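4-aminobutyrate transaminase (PDB 6WOP) probably catalyses the pyridoxal 5'-phosphate-dependent transfer of the amino group of 4-aminobutyrate to 2-oxoglutarate, as a class-III aminotransferase. Local coordinates at residues A202-E207 with K224-I229; F215-A220 with N256-K261. All blocks are in the same frame, centred on the assembly; numbering follows the deposited sequence.

Interaction 1: residues A202-E207 with K224-I229; sequences AAIVLE and KRLRAI
L226 meets I204 with both of its methyl branches. CD1 of L226 lies 3.9 Å from CD1 of I204, and CD2 of L226 lies 4.0 Å from CG2 of I204. The helix residue thus covers two separate methyls of one strand residue. The two side chains run obliquely to each other. CG of L226 is anti to its backbone N (chi1 -158°), which sends the fork away from the helix and onto the strand. In I204, CG1 sits beside the backbone N, and the extended CG1-CD1 arm (chi2 -173°) places CD1 against CD1 of L226. L206 is a looser neighbour: its CD1 is 4.3 Å from CD2 of L226. The contact is purely apolar and buried.

This is a helix packed on a sheet, within a beta-alpha-beta crossover. Strand 201-206 leads, by way of a short hairpin, to helix 220-233 and on to the adjacent parallel strand 236-240. The sheet is the seven-stranded mixed sheet of the large domain of fold-type-I aminotransferases. I204 and L206 point to the helix, and V205 points away from it.

Strand 131-135 borders the contact: I133 and F135 touch I204, and F135 also touches L206. Backbone hydrogen bonds join I204 to L236 and V238 of strand 236-240, and L206 touches L237 of the same strand. I229 also touches I185 and F192 of helix 181-194.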
ATOM      1  N   ALA A 202     -15.187   2.895  -1.686  1.00 16.47           N
ATOM      2  CA  ALA A 202     -15.923   3.672  -0.685  1.00 16.81           C
ATOM      3  C   ALA A 202     -16.576   4.902  -1.292  1.00 16.30           C
ATOM      4  O   ALA A 202     -17.722   5.232  -0.951  1.00 16.39           O
ATOM      5  CB  ALA A 202     -14.999   4.126   0.469  1.00 15.38           C
ATOM      6  N   ALA A 203     -15.869   5.624  -2.158  1.00 13.51           N
ATOM      7  CA  ALA A 203     -16.416   6.871  -2.650  1.00 18.22           C
ATOM      8  C   ALA A 203     -15.842   7.180  -4.007  1.00 14.99           C
ATOM      9  O   ALA A 203     -14.689   6.824  -4.315  1.00 17.50           O
ATOM     10  CB  ALA A 203     -16.104   8.065  -1.715  1.00 20.26           C
ATOM     11  N   ILE A 204     -16.643   7.909  -4.794  1.00 16.37           N
ATOM     12  CA  ILE A 204     -16.163   8.633  -5.974  1.00 17.39           C
ATOM     13  C   ILE A 204     -16.178  10.108  -5.654  1.00 18.62           C
ATOM     14  O   ILE A 204     -17.223  10.655  -5.234  1.00 19.52           O
ATOM     15  CB  ILE A 204     -17.038   8.353  -7.205  1.00 17.82           C
ATOM     16  CG1 ILE A 204     -16.987   6.864  -7.485  1.00 18.36           C
ATOM     17  CG2 ILE A 204     -16.525   9.196  -8.436  1.00 18.29           C
ATOM     18  CD1 ILE A 204     -17.701   6.344  -8.851  1.00 20.77           C
ATOM     19  N   VAL A 205     -15.044  10.766  -5.876  1.00 17.12           N
ATOM     20  CA  VAL A 205     -14.856  12.139  -5.403  1.00 16.84           C
ATOM     21  C   VAL A 205     -14.537  13.031  -6.585  1.00 16.69           C
ATOM     22  O   VAL A 205     -13.585  12.751  -7.335  1.00 15.83           O
ATOM     23  CB  VAL A 205     -13.715  12.224  -4.375  1.00 16.56           C
ATOM     24  CG1 VAL A 205     -13.616  13.732  -3.866  1.00 16.66           C
ATOM     25  CG2 VAL A 205     -13.976  11.186  -3.276  1.00 16.05           C
ATOM     26  N   LEU A 206     -15.275  14.139  -6.716  1.00 17.47           N
ATOM     27  CA  LEU A 206     -15.008  15.031  -7.832  1.00 16.72           C
ATOM     28  C   LEU A 206     -15.350  16.470  -7.467  1.00 18.26           C
ATOM     29  O   LEU A 206     -16.283  16.732  -6.704  1.00 18.41           O
ATOM     30  CB  LEU A 206     -15.783  14.639  -9.083  1.00 19.55           C
ATOM     31  CG  LEU A 206     -17.208  15.133  -9.160  1.00 22.07           C
ATOM     32  CD1 LEU A 206     -17.699  14.909 -10.574  1.00 25.71           C
ATOM     33  CD2 LEU A 206     -18.036  14.387  -8.197  1.00 24.06           C
ATOM     34  N   GLU A 207     -14.640  17.373  -8.093  1.00 19.37           N
ATOM     35  CA  GLU A 207     -14.998  18.794  -8.026  1.00 19.30           C
ATOM     36  C   GLU A 207     -16.107  19.067  -9.027  1.00 21.35           C
ATOM     37  O   GLU A 207     -15.913  18.799 -10.227  1.00 24.51           O
ATOM     38  CB  GLU A 207     -13.765  19.628  -8.366  1.00 18.69           C
ATOM     39  CG  GLU A 207     -12.611  19.520  -7.365  1.00 22.05           C
ATOM     40  CD  GLU A 207     -11.300  19.894  -8.012  1.00 26.86           C
ATOM     41  OE1 GLU A 207     -10.612  18.958  -8.549  1.00 21.40           O
ATOM     42  OE2 GLU A 207     -10.988  21.121  -7.996  1.00 25.89           O
ATOM     43  N   LYS A 224     -25.663  12.860 -13.114  1.00 22.23           N
ATOM     44  CA  LYS A 224     -26.769  11.938 -12.918  1.00 24.06           C
ATOM     45  C   LYS A 224     -26.343  10.516 -13.255  1.00 22.76           C
ATOM     46  O   LYS A 224     -26.667   9.573 -12.534  1.00 24.63           O
ATOM     47  CB  LYS A 224     -27.963  12.316 -13.799  1.00 29.75           C
ATOM     48  CG  LYS A 224     -28.430  13.757 -13.580  1.00 40.61           C
ATOM     49  CD  LYS A 224     -29.512  14.238 -14.579  1.00 49.01           C
ATOM     50  CE  LYS A 224     -29.451  15.764 -14.894  1.00 51.08           C
ATOM     51  NZ  LYS A 224     -30.383  16.617 -14.113  1.00 54.07           N
ATOM     52  N   ARG A 225     -25.565  10.278 -14.277  1.00 23.35           N
ATOM     53  CA  ARG A 225     -25.083   8.930 -14.538  1.00 24.32           C
ATOM     54  C   ARG A 225     -24.150   8.418 -13.434  1.00 24.51           C
ATOM     55  O   ARG A 225     -24.241   7.312 -13.010  1.00 24.31           O
ATOM     56  CB  ARG A 225     -24.497   8.829 -15.908  1.00 25.60           C
ATOM     57  CG  ARG A 225     -25.587   8.887 -16.952  1.00 28.18           C
ATOM     58  CD  ARG A 225     -25.063   9.018 -18.336  1.00 31.03           C
ATOM     59  NE  ARG A 225     -24.362   7.849 -18.775  1.00 34.72           N
ATOM     60  CZ  ARG A 225     -23.676   7.791 -19.892  1.00 34.43           C
ATOM     61  NH1 ARG A 225     -23.627   8.817 -20.685  1.00 36.61           N
ATOM     62  NH2 ARG A 225     -23.054   6.705 -20.218  1.00 33.00           N
ATOM     63  N   LEU A 226     -23.270   9.283 -12.984  1.00 22.59           N
ATOM     64  CA  LEU A 226     -22.417   8.899 -11.858  1.00 27.32           C
ATOM     65  C   LEU A 226     -23.241   8.566 -10.621  1.00 26.87           C
ATOM     66  O   LEU A 226     -22.929   7.623  -9.896  1.00 18.96           O
ATOM     67  CB  LEU A 226     -21.420  10.028 -11.548  1.00 25.29           C
ATOM     68  CG  LEU A 226     -20.150   9.645 -10.801  1.00 24.12           C
ATOM     69  CD1 LEU A 226     -19.390   8.564 -11.580  1.00 22.89           C
ATOM     70  CD2 LEU A 226     -19.307  10.900 -10.675  1.00 22.10           C
ATOM     71  N   ARG A 227     -24.247   9.380 -10.317  1.00 22.44           N
ATOM     72  CA  ARG A 227     -25.120   9.100  -9.184  1.00 24.71           C
ATOM     73  C   ARG A 227     -25.774   7.719  -9.317  1.00 24.76           C
ATOM     74  O   ARG A 227     -25.826   6.936  -8.353  1.00 26.48           O
ATOM     75  CB  ARG A 227     -26.194  10.216  -9.109  1.00 26.26           C
ATOM     76  CG  ARG A 227     -27.266  10.084  -7.983  1.00 25.30           C
ATOM     77  CD  ARG A 227     -26.653  10.444  -6.615  1.00 25.61           C
ATOM     78  NE  ARG A 227     -26.151   9.252  -5.915  1.00 25.77           N
ATOM     79  CZ  ARG A 227     -25.524   9.312  -4.737  1.00 25.20           C
ATOM     80  NH1 ARG A 227     -25.300  10.502  -4.119  1.00 18.73           N
ATOM     81  NH2 ARG A 227     -25.127   8.198  -4.158  1.00 25.75           N
ATOM     82  N   ALA A 228     -26.266   7.392 -10.503  1.00 22.26           N
ATOM     83  CA  ALA A 228     -26.909   6.088 -10.679  1.00 25.02           C
ATOM     84  C   ALA A 228     -25.901   4.941 -10.476  1.00 25.77           C
ATOM     85  O   ALA A 228     -26.242   3.897  -9.895  1.00 23.30           O
ATOM     86  CB  ALA A 228     -27.572   6.000 -12.055  1.00 25.41           C
ATOM     87  N   ILE A 229     -24.653   5.119 -10.917  1.00 25.17           N
ATOM     88  CA  ILE A 229     -23.631   4.073 -10.696  1.00 23.58           C
ATOM     89  C   ILE A 229     -23.333   3.923  -9.214  1.00 23.12           C
ATOM     90  O   ILE A 229     -23.275   2.792  -8.692  1.00 25.01           O
ATOM     91  CB  ILE A 229     -22.355   4.401 -11.489  1.00 26.12           C
ATOM     92  CG1 ILE A 229     -22.570   4.159 -12.984  1.00 29.05           C
ATOM     93  CG2 ILE A 229     -21.110   3.650 -10.927  1.00 24.75           C
ATOM     94  CD1 ILE A 229     -21.512   4.829 -13.860  1.00 31.24           C
TER

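Interaction 2: residues F215-A220 with N256-K261; sequences FNVVPA and NHYETK
Two torsions bring Y258 and V218 together. CG of Y258 stands beside its backbone N, anti to the carbonyl carbon (chi1 -60°), which carries the ring across to the 215-220 segment. CG1 of V218 lies between the backbone N and the carbonyl carbon (chi1 71°), and this methyl comes within 3.7 Å of CZ of Y258. The phenol OH of Y258 donates a hydrogen bond of 2.8 Å to the backbone O of V218. The donor lies in the carbonyl plane, at a C=O...O angle of 148°. The bond and the methyl contact together hold the outer end of the ring. V217 adds its CG1, 3.5 Å from the same OH.

The segment 215-220 joins a small antiparallel hairpin, 209-210 with 216-217, to helix 220-233. The hairpin carries what fits a G1 beta bulge, with F215 and N216 opposite Q210. P219 is the N-cap residue, and A220 begins the helix. Y258 therefore bridges the hairpin exit and the helix start.

A220 packs at the edge of the Y258 ring, with its CB in the ring plane and 3.9 Å from CD1. A water adds a polar link, donating to O of A220 over 3.2 Å and hydrogen-bonding to OG1 of T260 at 2.8 Å. L223, one helical turn on, touches both V218 and Y258.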
ATOM      1  N   PHE A 215     -10.849  25.026 -14.369  1.00 19.84           N
ATOM      2  CA  PHE A 215     -12.231  25.472 -14.332  1.00 21.21           C
ATOM      3  C   PHE A 215     -13.062  24.744 -15.376  1.00 19.03           C
ATOM      4  O   PHE A 215     -13.600  25.346 -16.291  1.00 20.31           O
ATOM      5  CB  PHE A 215     -12.337  27.003 -14.532  1.00 22.71           C
ATOM      6  CG  PHE A 215     -11.996  27.818 -13.283  1.00 22.96           C
ATOM      7  CD1 PHE A 215     -11.227  27.312 -12.301  1.00 25.59           C
ATOM      8  CD2 PHE A 215     -12.443  29.150 -13.158  1.00 25.28           C
ATOM      9  CE1 PHE A 215     -10.906  28.031 -11.169  1.00 25.67           C
ATOM     10  CE2 PHE A 215     -12.105  29.883 -12.015  1.00 25.64           C
ATOM     11  CZ  PHE A 215     -11.333  29.305 -11.027  1.00 23.73           C
ATOM     12  N   ASN A 216     -13.152  23.432 -15.202  1.00 20.46           N
ATOM     13  CA  ASN A 216     -13.976  22.551 -16.001  1.00 20.91           C
ATOM     14  C   ASN A 216     -15.290  22.292 -15.271  1.00 20.22           C
ATOM     15  O   ASN A 216     -15.275  21.658 -14.199  1.00 21.58           O
ATOM     16  CB  ASN A 216     -13.204  21.231 -16.184  1.00 21.59           C
ATOM     17  CG  ASN A 216     -11.828  21.496 -16.801  1.00 26.67           C
ATOM     18  OD1 ASN A 216     -11.735  22.270 -17.758  1.00 25.83           O
ATOM     19  ND2 ASN A 216     -10.774  20.933 -16.224  1.00 24.33           N
ATOM     20  N   VAL A 217     -16.415  22.663 -15.903  1.00 23.14           N
ATOM     21  CA  VAL A 217     -17.735  22.567 -15.262  1.00 21.24           C
ATOM     22  C   VAL A 217     -18.328  21.202 -15.596  1.00 21.98           C
ATOM     23  O   VAL A 217     -18.383  20.830 -16.766  1.00 22.20           O
ATOM     24  CB  VAL A 217     -18.668  23.707 -15.725  1.00 24.58           C
ATOM     25  CG1 VAL A 217     -20.031  23.503 -15.160  1.00 25.64           C
ATOM     26  CG2 VAL A 217     -18.118  25.032 -15.248  1.00 22.68           C
ATOM     27  N   VAL A 218     -18.748  20.457 -14.575  1.00 22.31           N
ATOM     28  CA  VAL A 218     -19.230  19.075 -14.815  1.00 23.07           C
ATOM     29  C   VAL A 218     -20.565  19.131 -15.542  1.00 24.31           C
ATOM     30  O   VAL A 218     -21.439  19.917 -15.159  1.00 22.66           O
ATOM     31  CB  VAL A 218     -19.346  18.289 -13.497  1.00 24.15           C
ATOM     32  CG1 VAL A 218     -20.496  18.755 -12.591  1.00 21.24           C
ATOM     33  CG2 VAL A 218     -19.530  16.783 -13.799  1.00 25.50           C
ATOM     34  N   PRO A 219     -20.764  18.362 -16.609  1.00 24.24           N
ATOM     35  CA  PRO A 219     -22.098  18.315 -17.210  1.00 27.69           C
ATOM     36  C   PRO A 219     -23.097  17.649 -16.273  1.00 27.08           C
ATOM     37  O   PRO A 219     -22.765  16.674 -15.593  1.00 23.49           O
ATOM     38  CB  PRO A 219     -21.887  17.491 -18.493  1.00 27.86           C
ATOM     39  CG  PRO A 219     -20.429  17.645 -18.824  1.00 25.90           C
ATOM     40  CD  PRO A 219     -19.726  17.733 -17.458  1.00 23.13           C
ATOM     41  N   ALA A 220     -24.336  18.186 -16.246  1.00 26.97           N
ATOM     42  CA  ALA A 220     -25.400  17.568 -15.443  1.00 27.99           C
ATOM     43  C   ALA A 220     -25.562  16.074 -15.765  1.00 27.66           C
ATOM     44  O   ALA A 220     -25.789  15.258 -14.865  1.00 27.65           O
ATOM     45  CB  ALA A 220     -26.754  18.273 -15.662  1.00 27.65           C
ATOM     46  N   ASN A 256     -25.600  23.259  -6.076  1.00 20.41           N
ATOM     47  CA  ASN A 256     -26.963  23.792  -6.130  1.00 20.29           C
ATOM     48  C   ASN A 256     -27.472  23.983  -7.534  1.00 22.94           C
ATOM     49  O   ASN A 256     -28.677  24.171  -7.706  1.00 24.49           O
ATOM     50  CB  ASN A 256     -27.079  25.138  -5.412  1.00 21.53           C
ATOM     51  CG  ASN A 256     -27.106  24.971  -3.902  1.00 25.71           C
ATOM     52  OD1 ASN A 256     -26.372  25.631  -3.165  1.00 26.15           O
ATOM     53  ND2 ASN A 256     -28.043  24.154  -3.428  1.00 25.58           N
ATOM     54  N   HIS A 257     -26.598  23.974  -8.532  1.00 24.09           N
ATOM     55  CA  HIS A 257     -27.050  24.055  -9.924  1.00 27.06           C
ATOM     56  C   HIS A 257     -27.585  22.735 -10.461  1.00 29.03           C
ATOM     57  O   HIS A 257     -28.037  22.702 -11.611  1.00 30.00           O
ATOM     58  CB  HIS A 257     -25.912  24.497 -10.841  1.00 25.01           C
ATOM     59  CG  HIS A 257     -25.326  25.843 -10.486  1.00 25.97           C
ATOM     60  ND1 HIS A 257     -25.653  27.003 -11.163  1.00 28.53           N
ATOM     61  CD2 HIS A 257     -24.412  26.190  -9.549  1.00 25.76           C
ATOM     62  CE1 HIS A 257     -24.979  28.018 -10.630  1.00 26.82           C
ATOM     63  NE2 HIS A 257     -24.192  27.541  -9.669  1.00 24.84           N
ATOM     64  N   TYR A 258     -27.528  21.657  -9.682  1.00 26.87           N
ATOM     65  CA  TYR A 258     -27.779  20.320 -10.201  1.00 28.17           C
ATOM     66  C   TYR A 258     -28.886  19.649  -9.405  1.00 29.12           C
ATOM     67  O   TYR A 258     -29.053  19.903  -8.210  1.00 25.70           O
ATOM     68  CB  TYR A 258     -26.501  19.479 -10.155  1.00 21.53           C
ATOM     69  CG  TYR A 258     -25.371  20.075 -10.990  1.00 21.40           C
ATOM     70  CD1 TYR A 258     -25.204  19.730 -12.359  1.00 22.47           C
ATOM     71  CD2 TYR A 258     -24.467  20.944 -10.437  1.00 24.30           C
ATOM     72  CE1 TYR A 258     -24.174  20.276 -13.100  1.00 25.72           C
ATOM     73  CE2 TYR A 258     -23.439  21.468 -11.172  1.00 25.14           C
ATOM     74  CZ  TYR A 258     -23.313  21.169 -12.495  1.00 26.18           C
ATOM     75  OH  TYR A 258     -22.309  21.723 -13.221  1.00 25.81           O
ATOM     76  N   GLU A 259     -29.639  18.797 -10.105  1.00 25.92           N
ATOM     77  CA  GLU A 259     -30.662  17.946  -9.503  1.00 27.92           C
ATOM     78  C   GLU A 259     -30.019  16.868  -8.647  1.00 25.16           C
ATOM     79  O   GLU A 259     -30.573  16.456  -7.619  1.00 26.34           O
ATOM     80  CB  GLU A 259     -31.499  17.275 -10.606  1.00 33.29           C
ATOM     81  CG  GLU A 259     -32.548  18.173 -11.223  1.00 43.08           C
ATOM     82  CD  GLU A 259     -33.562  17.337 -12.005  1.00 51.05           C
ATOM     83  OE1 GLU A 259     -33.539  16.075 -11.903  1.00 54.79           O
ATOM     84  OE2 GLU A 259     -34.388  17.970 -12.714  1.00 55.58           O
ATOM     85  N   THR A 260     -28.925  16.323  -9.152  1.00 24.35           N
ATOM     86  CA  THR A 260     -28.243  15.248  -8.456  1.00 23.64           C
ATOM     87  C   THR A 260     -27.678  15.760  -7.149  1.00 23.35           C
ATOM     88  O   THR A 260     -27.051  16.828  -7.113  1.00 21.84           O
ATOM     89  CB  THR A 260     -27.095  14.712  -9.331  1.00 28.28           C
ATOM     90  OG1 THR A 260     -27.600  14.312 -10.624  1.00 31.34           O
ATOM     91  CG2 THR A 260     -26.348  13.561  -8.624  1.00 28.58           C
ATOM     92  N   LYS A 261     -27.815  14.958  -6.087  1.00 21.75           N
ATOM     93  CA  LYS A 261     -27.239  15.300  -4.797  1.00 26.94           C
ATOM     94  C   LYS A 261     -26.098  14.359  -4.406  1.00 26.67           C
ATOM     95  O   LYS A 261     -26.185  13.134  -4.566  1.00 29.14           O
ATOM     96  CB  LYS A 261     -28.303  15.247  -3.713  1.00 32.11           C
ATOM     97  CG  LYS A 261     -29.292  16.409  -3.764  1.00 33.76           C
ATOM     98  CD  LYS A 261     -30.219  16.311  -2.570  1.00 40.13           C
ATOM     99  CE  LYS A 261     -31.614  16.764  -2.946  1.00 47.49           C
ATOM    100  NZ  LYS A 261     -31.502  17.970  -3.785  1.00 48.81           N
TER
HETATM  101  O   HOH W   1     -27.376  16.498 -12.386  1.00 23.75           O

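Well along the chain from the N terminus, strand 201-206 is the first of the elements involved, followed by the hairpin with 215-220 and helix 220-233. Interaction 1 closes this first loop when 224-229 returns to the strand. The chain goes on through strand 236-240 to the loop at 256-261, where interaction 2 closes a second, longer loop back to 215-220. The segments alternate, so the two loops cross. The centres of interactions 1 and 2 are about 12 Å apart. They also touch directly: NH1 of R227 lies 2.8 Å from O of K261, probably a hydrogen bond. Helix 220-233 is thus tied to the central sheet on one side and to the loop leading to strand 264-267.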